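Local coordinates for protein hydrolase, isochorismatase family (Pseudomonas putida KT2440, PDB 4H17) that probably acts as a hydrolase of the isochorismatase family, built on a Rossmann-like fold, at residues A[106-115]-A[139-149]; A[153-163]-A[172-183]. All coordinates share one frame; numbering follows the deposited sequence.

Contact 1 (A[106-115]-A[139-149]); sequences PNAFKNTKLH and TTVRRAKDYGY. With SO4 (sulfate ion), chain D; SO4 (sulfate ion), chain I.
Phe109 packs against the flank of helix 133-146. Its CE1 edge points at Thr140 O, and Phe109 CZ lies 4.0 Å from Ala144 CB. One face takes Tyr147, whose ring is tilted by 48° in an oblique pair. The opposite face is covered by Leu114 CD2 from its own segment. His115 stacks on Tyr147 face to face, with ring centroids 3.8 Å apart. The His115 side chain leaves with CG anti to the backbone N (chi1 -169°), which lays the imidazole over the tyrosine. His115 CD2, at the ring edge, meets Tyr149 OH at 3.3 Å. A water joins His115 NE2 to Tyr147 O. The tyrosines flank Gly148, the C-prime residue of the Schellman motif that ends the helix. At the other end, Ala108 N donates to Thr140 OG1 over 2.9 Å, and this hydroxyl also bonds to Ser136 O. Asn107 OD1 forms an Asx turn with Phe109 N. The sulfate of chain D, probably from the crystallisation liquor, bridges the two segments. Asn107 ND2 and Arg143 NE both donate to O2 of this sulfate, at 2.9 and 2.8 Å. Tyr147 OH and Arg143 NH2 share its O4. Asn107 ND2 also bonds Asp146 of the second subunit.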
loop_
_atom_site.group_PDB
_atom_site.type_symbol
_atom_site.label_atom_id
_atom_site.label_comp_id
_atom_site.label_asym_id
_atom_site.label_seq_id
_atom_site.Cartn_x
_atom_site.Cartn_y
_atom_site.Cartn_z
ATOM N N PRO A 106 4.437 9.759 0.252
ATOM C CA PRO A 106 3.869 8.880 -0.799
ATOM C C PRO A 106 2.353 9.045 -0.964
ATOM O O PRO A 106 1.867 9.048 -2.071
ATOM C CB PRO A 106 4.258 7.467 -0.339
ATOM C CG PRO A 106 5.522 7.672 0.439
ATOM C CD PRO A 106 5.335 8.999 1.154
ATOM N N ASN A 107 1.644 9.248 0.143
ATOM C CA ASN A 107 0.247 9.611 0.154
ATOM C C ASN A 107 0.066 11.055 -0.346
ATOM O O ASN A 107 0.342 12.012 0.366
ATOM C CB ASN A 107 -0.282 9.484 1.584
ATOM C CG ASN A 107 -1.680 10.028 1.754
ATOM O OD1 ASN A 107 -2.381 10.320 0.753
ATOM N ND2 ASN A 107 -2.081 10.218 2.982
ATOM N N ALA A 108 -0.482 11.189 -1.564
ATOM C CA ALA A 108 -0.632 12.502 -2.171
ATOM C C ALA A 108 -1.705 13.394 -1.541
ATOM O O ALA A 108 -1.783 14.582 -1.875
ATOM C CB ALA A 108 -0.860 12.408 -3.680
ATOM N N PHE A 109 -2.524 12.831 -0.639
ATOM C CA PHE A 109 -3.476 13.650 0.154
ATOM C C PHE A 109 -2.840 14.437 1.289
ATOM O O PHE A 109 -3.374 15.479 1.702
ATOM C CB PHE A 109 -4.582 12.762 0.712
ATOM C CG PHE A 109 -5.487 12.178 -0.351
ATOM C CD1 PHE A 109 -5.179 10.953 -0.925
ATOM C CD2 PHE A 109 -6.642 12.834 -0.761
ATOM C CE1 PHE A 109 -5.991 10.395 -1.858
ATOM C CE2 PHE A 109 -7.439 12.294 -1.760
ATOM C CZ PHE A 109 -7.128 11.059 -2.274
ATOM N N LYS A 110 -1.751 13.909 1.859
ATOM C CA LYS A 110 -1.216 14.440 3.112
ATOM C C LYS A 110 -0.654 15.836 2.933
ATOM O O LYS A 110 0.318 16.039 2.205
ATOM C CB LYS A 110 -0.168 13.488 3.692
ATOM C CG LYS A 110 0.543 13.955 4.958
ATOM C CD LYS A 110 -0.372 14.182 6.159
ATOM C CE LYS A 110 0.405 14.160 7.483
ATOM N NZ LYS A 110 -0.490 14.188 8.687
ATOM N N ASN A 111 -1.301 16.791 3.601
ATOM C CA ASN A 111 -0.941 18.217 3.529
ATOM C C ASN A 111 -0.955 18.857 2.134
ATOM O O ASN A 111 -0.218 19.811 1.878
ATOM C CB ASN A 111 0.415 18.469 4.210
ATOM C CG ASN A 111 0.448 18.016 5.661
ATOM O OD1 ASN A 111 -0.531 18.154 6.412
ATOM N ND2 ASN A 111 1.595 17.494 6.081
ATOM N N THR A 112 -1.854 18.390 1.257
ATOM C CA THR A 112 -1.959 18.957 -0.113
ATOM C C THR A 112 -3.345 19.537 -0.483
ATOM O O THR A 112 -3.516 20.150 -1.532
ATOM C CB THR A 112 -1.651 17.900 -1.177
ATOM O OG1 THR A 112 -2.673 16.889 -1.103
ATOM C CG2 THR A 112 -0.259 17.305 -1.007
ATOM N N LYS A 113 -4.333 19.262 0.335
ATOM C CA LYS A 113 -5.714 19.615 -0.036
ATOM C C LYS A 113 -6.243 18.886 -1.284
ATOM O O LYS A 113 -7.251 19.298 -1.909
ATOM C CB LYS A 113 -5.880 21.128 -0.179
ATOM C CG LYS A 113 -5.870 21.814 1.174
ATOM C CD LYS A 113 -6.114 23.315 1.099
ATOM C CE LYS A 113 -6.489 23.873 2.465
ATOM N NZ LYS A 113 -5.487 23.537 3.516
ATOM N N LEU A 114 -5.569 17.789 -1.663
ATOM C CA LEU A 114 -6.085 16.952 -2.739
ATOM C C LEU A 114 -7.523 16.517 -2.474
ATOM O O LEU A 114 -8.351 16.514 -3.398
ATOM C CB LEU A 114 -5.173 15.739 -2.976
ATOM C CG LEU A 114 -5.633 14.733 -4.035
ATOM C CD1 LEU A 114 -5.838 15.344 -5.408
ATOM C CD2 LEU A 114 -4.666 13.541 -4.129
ATOM N N HIS A 115 -7.855 16.218 -1.229
ATOM C CA HIS A 115 -9.241 15.840 -0.915
ATOM C C HIS A 115 -10.261 16.954 -1.252
ATOM O O HIS A 115 -11.235 16.711 -1.984
ATOM C CB HIS A 115 -9.356 15.384 0.530
ATOM C CG HIS A 115 -10.674 14.758 0.816
ATOM N ND1 HIS A 115 -11.289 14.832 2.042
ATOM C CD2 HIS A 115 -11.498 14.047 0.019
ATOM C CE1 HIS A 115 -12.449 14.195 1.986
ATOM N NE2 HIS A 115 -12.601 13.706 0.770
ATOM N N THR A 139 0.143 3.937 -2.522
ATOM C CA THR A 139 -0.252 4.614 -1.287
ATOM C C THR A 139 -1.422 5.560 -1.534
ATOM O O THR A 139 -2.393 5.566 -0.770
ATOM C CB THR A 139 0.896 5.364 -0.674
ATOM O OG1 THR A 139 1.992 4.488 -0.501
ATOM C CG2 THR A 139 0.481 5.980 0.650
ATOM N N THR A 140 -1.359 6.324 -2.631
ATOM C CA THR A 140 -2.403 7.300 -2.928
ATOM C C THR A 140 -3.745 6.622 -3.267
ATOM O O THR A 140 -4.769 7.049 -2.787
ATOM C CB THR A 140 -1.916 8.293 -4.008
ATOM O OG1 THR A 140 -0.786 9.009 -3.476
ATOM C CG2 THR A 140 -3.028 9.233 -4.373
ATOM N N VAL A 141 -3.671 5.516 -3.993
ATOM C CA VAL A 141 -4.862 4.773 -4.373
ATOM C C VAL A 141 -5.472 4.212 -3.108
ATOM O O VAL A 141 -6.681 4.246 -2.923
ATOM C CB VAL A 141 -4.509 3.670 -5.379
ATOM C CG1 VAL A 141 -5.645 2.669 -5.581
ATOM C CG2 VAL A 141 -4.159 4.309 -6.725
ATOM N N ARG A 142 -4.641 3.661 -2.241
ATOM C CA ARG A 142 -5.174 3.120 -0.977
ATOM C C ARG A 142 -5.874 4.210 -0.154
ATOM O O ARG A 142 -6.984 3.993 0.339
ATOM C CB ARG A 142 -4.068 2.468 -0.150
ATOM C CG ARG A 142 -3.448 1.204 -0.800
ATOM C CD ARG A 142 -2.166 0.769 -0.128
ATOM N NE ARG A 142 -1.497 -0.359 -0.800
ATOM C CZ ARG A 142 -1.655 -1.639 -0.462
ATOM N NH1 ARG A 142 -2.418 -1.988 0.554
ATOM N NH2 ARG A 142 -0.996 -2.591 -1.137
ATOM N N ARG A 143 -5.251 5.373 -0.045
ATOM C CA ARG A 143 -5.840 6.467 0.711
ATOM C C ARG A 143 -7.175 6.941 0.114
ATOM O O ARG A 143 -8.122 7.287 0.836
ATOM C CB ARG A 143 -4.853 7.625 0.864
ATOM C CG ARG A 143 -5.323 8.690 1.852
ATOM C CD ARG A 143 -5.611 8.131 3.214
ATOM N NE ARG A 143 -5.951 9.187 4.158
ATOM C CZ ARG A 143 -6.718 8.999 5.225
ATOM N NH1 ARG A 143 -7.184 7.788 5.480
ATOM N NH2 ARG A 143 -7.000 10.024 6.052
ATOM N N ALA A 144 -7.247 6.974 -1.194
ATOM C CA ALA A 144 -8.453 7.365 -1.890
ATOM C C ALA A 144 -9.603 6.439 -1.528
ATOM O O ALA A 144 -10.736 6.914 -1.460
ATOM C CB ALA A 144 -8.236 7.361 -3.392
ATOM N N LYS A 145 -9.340 5.139 -1.367
ATOM C CA LYS A 145 -10.374 4.204 -0.892
ATOM C C LYS A 145 -10.988 4.702 0.418
ATOM O O LYS A 145 -12.200 4.654 0.587
ATOM C CB LYS A 145 -9.831 2.783 -0.708
ATOM C CG LYS A 145 -10.878 1.721 -0.325
ATOM C CD LYS A 145 -10.199 0.386 0.004
ATOM C CE LYS A 145 -11.166 -0.762 0.247
ATOM N NZ LYS A 145 -11.702 -1.366 -1.005
ATOM N N ASP A 146 -10.159 5.168 1.367
ATOM C CA ASP A 146 -10.656 5.702 2.643
ATOM C C ASP A 146 -11.645 6.843 2.511
ATOM O O ASP A 146 -12.538 7.030 3.356
ATOM C CB ASP A 146 -9.495 6.168 3.517
ATOM C CG ASP A 146 -8.665 5.000 4.085
ATOM O OD1 ASP A 146 -9.164 3.852 4.162
ATOM O OD2 ASP A 146 -7.505 5.227 4.481
ATOM N N TYR A 147 -11.476 7.642 1.454
ATOM C CA TYR A 147 -12.373 8.787 1.202
ATOM C C TYR A 147 -13.528 8.436 0.268
ATOM O O TYR A 147 -14.321 9.285 -0.119
ATOM C CB TYR A 147 -11.549 9.914 0.633
ATOM C CG TYR A 147 -10.660 10.585 1.614
ATOM C CD1 TYR A 147 -11.212 11.197 2.755
ATOM C CD2 TYR A 147 -9.303 10.703 1.403
ATOM C CE1 TYR A 147 -10.441 11.861 3.659
ATOM C CE2 TYR A 147 -8.502 11.386 2.309
ATOM C CZ TYR A 147 -9.078 11.989 3.432
ATOM O OH TYR A 147 -8.327 12.656 4.388
ATOM N N GLY A 148 -13.629 7.169 -0.067
ATOM C CA GLY A 148 -14.780 6.682 -0.820
ATOM C C GLY A 148 -14.679 6.854 -2.320
ATOM O O GLY A 148 -15.656 6.633 -3.024
ATOM N N TYR A 149 -13.500 7.176 -2.849
ATOM C CA TYR A 149 -13.319 7.197 -4.269
ATOM C C TYR A 149 -13.203 5.836 -4.911
ATOM O O TYR A 149 -12.782 4.861 -4.282
ATOM C CB TYR A 149 -12.081 8.026 -4.656
ATOM C CG TYR A 149 -12.277 9.462 -4.230
ATOM C CD1 TYR A 149 -13.023 10.338 -4.981
ATOM C CD2 TYR A 149 -11.699 9.933 -3.059
ATOM C CE1 TYR A 149 -13.243 11.657 -4.586
ATOM C CE2 TYR A 149 -11.898 11.239 -2.656
ATOM C CZ TYR A 149 -12.672 12.094 -3.397
ATOM O OH TYR A 149 -12.850 13.396 -2.961
HETATM S S SO4 D . -4.548 12.658 4.818
HETATM O O1 SO4 D . -3.276 12.656 5.558
HETATM O O2 SO4 D . -4.462 11.567 3.859
HETATM O O3 SO4 D . -4.669 13.942 4.108
HETATM O O4 SO4 D . -5.685 12.428 5.773
HETATM S S SO4 I . -7.249 7.958 9.040
HETATM O O1 SO4 I . -7.074 9.440 8.987
HETATM O O2 SO4 I . -8.350 7.546 8.122
HETATM O O3 SO4 I . -7.781 7.609 10.400
HETATM O O4 SO4 I . -6.004 7.187 8.824
HETATM O O HOH W 1 -14.611 12.095 0.290
#

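Contact 2 (A[153-163]-A[172-183]); sequences LVEDASATRDL and AAQIHQCEMAVM. With EDO (1,2-ethanediol), chain H.
In a beta-alpha-beta crossover, the end of strand 150-159 and the chain after it lie along helix 172-186, with His176 of the helix reaching Glu155 of the corner. His176 NE2 donates to Glu155 O over 2.8 Å. The bond is nearly straight, at 166°, and uses a lone pair in the carbonyl plane. His176 ND1 bonds to Ser133 OG, so both ring nitrogens have partners and the ring's rotation is fixed. With chi1 at -168°, the His176 ring swings away from its own backbone N and reaches the corner. Met180 CG lies over one face of the ring. An ethanediol, probably from the crystallisation liquor, lies over the opposite face. Its O2 accepts from Thr160 N.

Thr160 CG2 points at the first turn of the helix, 3.6 Å from Ala172 O and 3.8 Å from His176 CB. The methyl also meets Ile175 CG2. Ala172 CB sits close to Arg161 C, at 3.4 Å. Asp162 OD1 takes the N-H of Ala172 over 2.9 Å, approached on its anti side. A carboxylate here, at the N-terminal end of the helix, would suit the helix dipole. The side chains of Leu163 and Ile175 cross at about a right angle, with Leu163 CD1 against Ile175 CD1.

At the far end the packing is apolar. Leu153 CD2 touches the selenium of Met180, a selenomethionine, and lies 3.7 Å from Met183 CG. Glu155 CB rests on the same selenium. A helix packed beside the strand it follows, before the chain enters the neighbouring parallel strand 189-191, is typical of Rossmann-like alpha/beta folds.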
loop_
_atom_site.group_PDB
_atom_site.type_symbol
_atom_site.label_atom_id
_atom_site.label_comp_id
_atom_site.label_asym_id
_atom_site.label_seq_id
_atom_site.Cartn_x
_atom_site.Cartn_y
_atom_site.Cartn_z
ATOM N N LEU A 153 -6.792 2.234 -12.021
ATOM C CA LEU A 153 -5.350 2.416 -12.116
ATOM C C LEU A 153 -4.891 1.934 -13.459
ATOM O O LEU A 153 -5.166 0.796 -13.846
ATOM C CB LEU A 153 -4.676 1.615 -10.999
ATOM C CG LEU A 153 -3.162 1.580 -10.925
ATOM C CD1 LEU A 153 -2.494 2.928 -10.868
ATOM C CD2 LEU A 153 -2.775 0.751 -9.719
ATOM N N VAL A 154 -4.145 2.761 -14.173
ATOM C CA VAL A 154 -3.811 2.440 -15.568
ATOM C C VAL A 154 -2.465 1.737 -15.574
ATOM O O VAL A 154 -1.420 2.366 -15.424
ATOM C CB VAL A 154 -3.769 3.677 -16.462
ATOM C CG1 VAL A 154 -3.567 3.288 -17.916
ATOM C CG2 VAL A 154 -5.033 4.482 -16.273
ATOM N N GLU A 155 -2.500 0.409 -15.713
ATOM C CA GLU A 155 -1.330 -0.410 -15.372
ATOM C C GLU A 155 -0.150 -0.205 -16.326
ATOM O O GLU A 155 1.008 -0.364 -15.947
ATOM C CB GLU A 155 -1.698 -1.899 -15.342
ATOM C CG GLU A 155 -2.289 -2.388 -16.644
ATOM C CD GLU A 155 -2.935 -3.746 -16.500
ATOM O OE1 GLU A 155 -2.377 -4.580 -15.741
ATOM O OE2 GLU A 155 -3.991 -3.962 -17.142
ATOM N N ASP A 156 -0.452 0.165 -17.561
ATOM C CA ASP A 156 0.585 0.401 -18.582
ATOM C C ASP A 156 0.949 1.884 -18.758
ATOM O O ASP A 156 1.736 2.258 -19.615
ATOM C CB ASP A 156 0.235 -0.306 -19.908
ATOM C CG ASP A 156 -1.064 0.177 -20.520
ATOM O OD1 ASP A 156 -1.717 1.085 -19.979
ATOM O OD2 ASP A 156 -1.439 -0.385 -21.576
ATOM N N ALA A 157 0.458 2.686 -17.823
ATOM C CA ALA A 157 0.793 4.115 -17.706
ATOM C C ALA A 157 1.411 4.363 -16.324
ATOM O O ALA A 157 1.304 5.464 -15.748
ATOM C CB ALA A 157 -0.428 4.959 -17.900
ATOM N N SER A 158 2.036 3.329 -15.799
ATOM C CA SER A 158 2.667 3.361 -14.472
ATOM C C SER A 158 3.881 2.450 -14.549
ATOM O O SER A 158 3.958 1.546 -15.416
ATOM C CB SER A 158 1.655 2.948 -13.405
ATOM O OG SER A 158 2.252 2.888 -12.084
ATOM N N ALA A 159 4.851 2.654 -13.666
ATOM C CA ALA A 159 6.055 1.882 -13.678
ATOM C C ALA A 159 6.727 1.869 -12.347
ATOM O O ALA A 159 6.436 2.686 -11.462
ATOM C CB ALA A 159 7.022 2.408 -14.739
ATOM N N THR A 160 7.681 0.975 -12.230
ATOM C CA THR A 160 8.524 0.892 -11.068
ATOM C C THR A 160 9.951 0.471 -11.476
ATOM O O THR A 160 10.353 0.587 -12.665
ATOM C CB THR A 160 7.877 -0.011 -10.013
ATOM O OG1 THR A 160 8.657 0.016 -8.811
ATOM C CG2 THR A 160 7.749 -1.410 -10.506
ATOM N N ARG A 161 10.737 0.118 -10.471
ATOM C CA ARG A 161 12.121 -0.323 -10.697
ATOM C C ARG A 161 12.421 -1.669 -10.016
ATOM O O ARG A 161 11.622 -2.192 -9.226
ATOM C CB ARG A 161 13.068 0.759 -10.249
ATOM C CG ARG A 161 13.201 0.891 -8.724
ATOM C CD ARG A 161 14.044 2.093 -8.300
ATOM N NE ARG A 161 14.658 1.922 -6.968
ATOM C CZ ARG A 161 14.011 1.976 -5.804
ATOM N NH1 ARG A 161 12.702 2.231 -5.750
ATOM N NH2 ARG A 161 14.706 1.774 -4.691
ATOM N N ASP A 162 13.561 -2.266 -10.380
ATOM C CA ASP A 162 14.065 -3.424 -9.688
ATOM C C ASP A 162 14.209 -3.115 -8.214
ATOM O O ASP A 162 14.804 -2.093 -7.844
ATOM C CB ASP A 162 15.448 -3.848 -10.205
ATOM C CG ASP A 162 15.454 -4.408 -11.629
ATOM O OD1 ASP A 162 14.426 -4.532 -12.278
ATOM O OD2 ASP A 162 16.564 -4.742 -12.091
ATOM N N LEU A 163 13.736 -4.007 -7.349
ATOM C CA LEU A 163 13.936 -3.833 -5.896
ATOM C C LEU A 163 14.729 -4.926 -5.232
ATOM O O LEU A 163 14.734 -6.091 -5.683
ATOM C CB LEU A 163 12.608 -3.720 -5.147
ATOM C CG LEU A 163 11.675 -2.592 -5.564
ATOM C CD1 LEU A 163 10.352 -2.701 -4.825
ATOM C CD2 LEU A 163 12.314 -1.254 -5.382
ATOM N N ALA A 172 11.714 -5.323 -11.804
ATOM C CA ALA A 172 10.664 -4.339 -11.882
ATOM C C ALA A 172 9.346 -4.935 -12.389
ATOM O O ALA A 172 8.317 -4.668 -11.799
ATOM C CB ALA A 172 11.116 -3.191 -12.770
ATOM N N ALA A 173 9.384 -5.794 -13.422
ATOM C CA ALA A 173 8.159 -6.381 -13.966
ATOM C C ALA A 173 7.413 -7.198 -12.933
ATOM O O ALA A 173 6.174 -7.229 -12.941
ATOM C CB ALA A 173 8.449 -7.232 -15.212
ATOM N N GLN A 174 8.168 -7.885 -12.078
ATOM C CA GLN A 174 7.581 -8.809 -11.096
ATOM C C GLN A 174 6.969 -7.952 -9.984
ATOM O O GLN A 174 5.822 -8.165 -9.563
ATOM C CB GLN A 174 8.590 -9.774 -10.550
ATOM C CG GLN A 174 8.894 -10.887 -11.509
ATOM C CD GLN A 174 9.897 -11.850 -10.961
ATOM O OE1 GLN A 174 9.855 -12.204 -9.781
ATOM N NE2 GLN A 174 10.794 -12.321 -11.830
ATOM N N ILE A 175 7.712 -6.934 -9.553
ATOM C CA ILE A 175 7.129 -5.999 -8.587
ATOM C C ILE A 175 5.831 -5.385 -9.119
ATOM O O ILE A 175 4.854 -5.279 -8.419
ATOM C CB ILE A 175 8.089 -4.842 -8.253
ATOM C CG1 ILE A 175 9.390 -5.349 -7.626
ATOM C CG2 ILE A 175 7.372 -3.819 -7.380
ATOM C CD1 ILE A 175 9.271 -6.123 -6.332
ATOM N N HIS A 176 5.876 -4.895 -10.351
ATOM C CA HIS A 176 4.745 -4.206 -10.928
ATOM C C HIS A 176 3.503 -5.143 -11.074
ATOM O O HIS A 176 2.406 -4.776 -10.711
ATOM C CB HIS A 176 5.158 -3.566 -12.236
ATOM C CG HIS A 176 4.152 -2.600 -12.773
ATOM N ND1 HIS A 176 3.880 -1.402 -12.163
ATOM C CD2 HIS A 176 3.354 -2.654 -13.867
ATOM C CE1 HIS A 176 2.971 -0.746 -12.856
ATOM N NE2 HIS A 176 2.644 -1.481 -13.904
ATOM N N GLN A 177 3.718 -6.351 -11.556
ATOM C CA GLN A 177 2.639 -7.334 -11.715
ATOM C C GLN A 177 2.046 -7.685 -10.368
ATOM O O GLN A 177 0.846 -7.747 -10.233
ATOM C CB GLN A 177 3.119 -8.608 -12.409
ATOM N N CYS A 178 2.900 -7.905 -9.368
ATOM C CA CYS A 178 2.378 -8.199 -8.047
ATOM C C CYS A 178 1.557 -7.029 -7.519
ATOM O O CYS A 178 0.450 -7.212 -6.994
ATOM C CB CYS A 178 3.517 -8.603 -7.098
ATOM S SG CYS A 178 4.265 -10.236 -7.476
ATOM N N GLU A 179 2.042 -5.798 -7.666
ATOM C CA GLU A 179 1.279 -4.669 -7.160
ATOM C C GLU A 179 -0.016 -4.449 -7.920
ATOM O O GLU A 179 -0.991 -4.066 -7.306
ATOM C CB GLU A 179 2.079 -3.399 -7.028
ATOM C CG GLU A 179 1.469 -2.452 -5.929
ATOM C CD GLU A 179 1.592 -2.911 -4.453
ATOM O OE1 GLU A 179 2.278 -3.924 -4.157
ATOM O OE2 GLU A 179 0.986 -2.258 -3.541
HETATM N N MSE A 180 -0.047 -4.786 -9.213
HETATM C CA MSE A 180 -1.267 -4.666 -10.006
HETATM C C MSE A 180 -2.260 -5.704 -9.516
HETATM O O MSE A 180 -3.441 -5.390 -9.367
HETATM C CB MSE A 180 -1.092 -4.773 -11.532
HETATM C CG MSE A 180 -0.328 -3.639 -12.256
HETATM SE SE MSE A 180 -0.923 -1.863 -11.723
HETATM C CE MSE A 180 0.427 -1.467 -10.394
ATOM N N ALA A 181 -1.796 -6.903 -9.193
ATOM C CA ALA A 181 -2.664 -7.950 -8.642
ATOM C C ALA A 181 -3.244 -7.524 -7.279
ATOM O O ALA A 181 -4.437 -7.740 -6.995
ATOM C CB ALA A 181 -1.922 -9.282 -8.545
ATOM N N VAL A 182 -2.381 -6.945 -6.450
ATOM C CA VAL A 182 -2.737 -6.432 -5.106
ATOM C C VAL A 182 -3.791 -5.313 -5.204
ATOM O O VAL A 182 -4.814 -5.331 -4.521
ATOM C CB VAL A 182 -1.456 -5.964 -4.367
ATOM C CG1 VAL A 182 -1.749 -5.014 -3.211
ATOM C CG2 VAL A 182 -0.632 -7.171 -3.933
HETATM N N MSE A 183 -3.543 -4.349 -6.090
HETATM C CA MSE A 183 -4.515 -3.291 -6.375
HETATM C C MSE A 183 -5.846 -3.848 -6.843
HETATM O O MSE A 183 -6.879 -3.466 -6.327
HETATM C CB MSE A 183 -3.922 -2.346 -7.441
HETATM C CG MSE A 183 -2.700 -1.580 -6.897
HETATM SE SE MSE A 183 -3.221 -0.171 -5.694
HETATM C CE MSE A 183 -2.653 -0.979 -4.045
HETATM C C1 EDO H . 7.529 -2.841 -15.668
HETATM O O1 EDO H . 8.626 -2.578 -16.562
HETATM C C2 EDO H . 7.031 -1.490 -15.159
HETATM O O2 EDO H . 8.024 -0.789 -14.407
#

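From the N terminus, strands 24-29, 66-71 and 99-103 of the parallel sheet come first. Contact 1 then closes a loop that holds most of helix 114-121, strand 125-131 and the start of helix 133-146. Contact 2 opens after it and closes a shorter loop, residues 164-171, that holds nearly all of the hairpin formed by 163-165 and 168-170. The two are in series; neither nests in nor crosses the other. Their centres are about 19 Å apart, yet helices 133-146 and 172-186 join them. Arg142 makes a salt bridge to Glu179, and Val141 packs on Met183. Both contacts also touch the second subunit, so these two helices lie near the dimer interface.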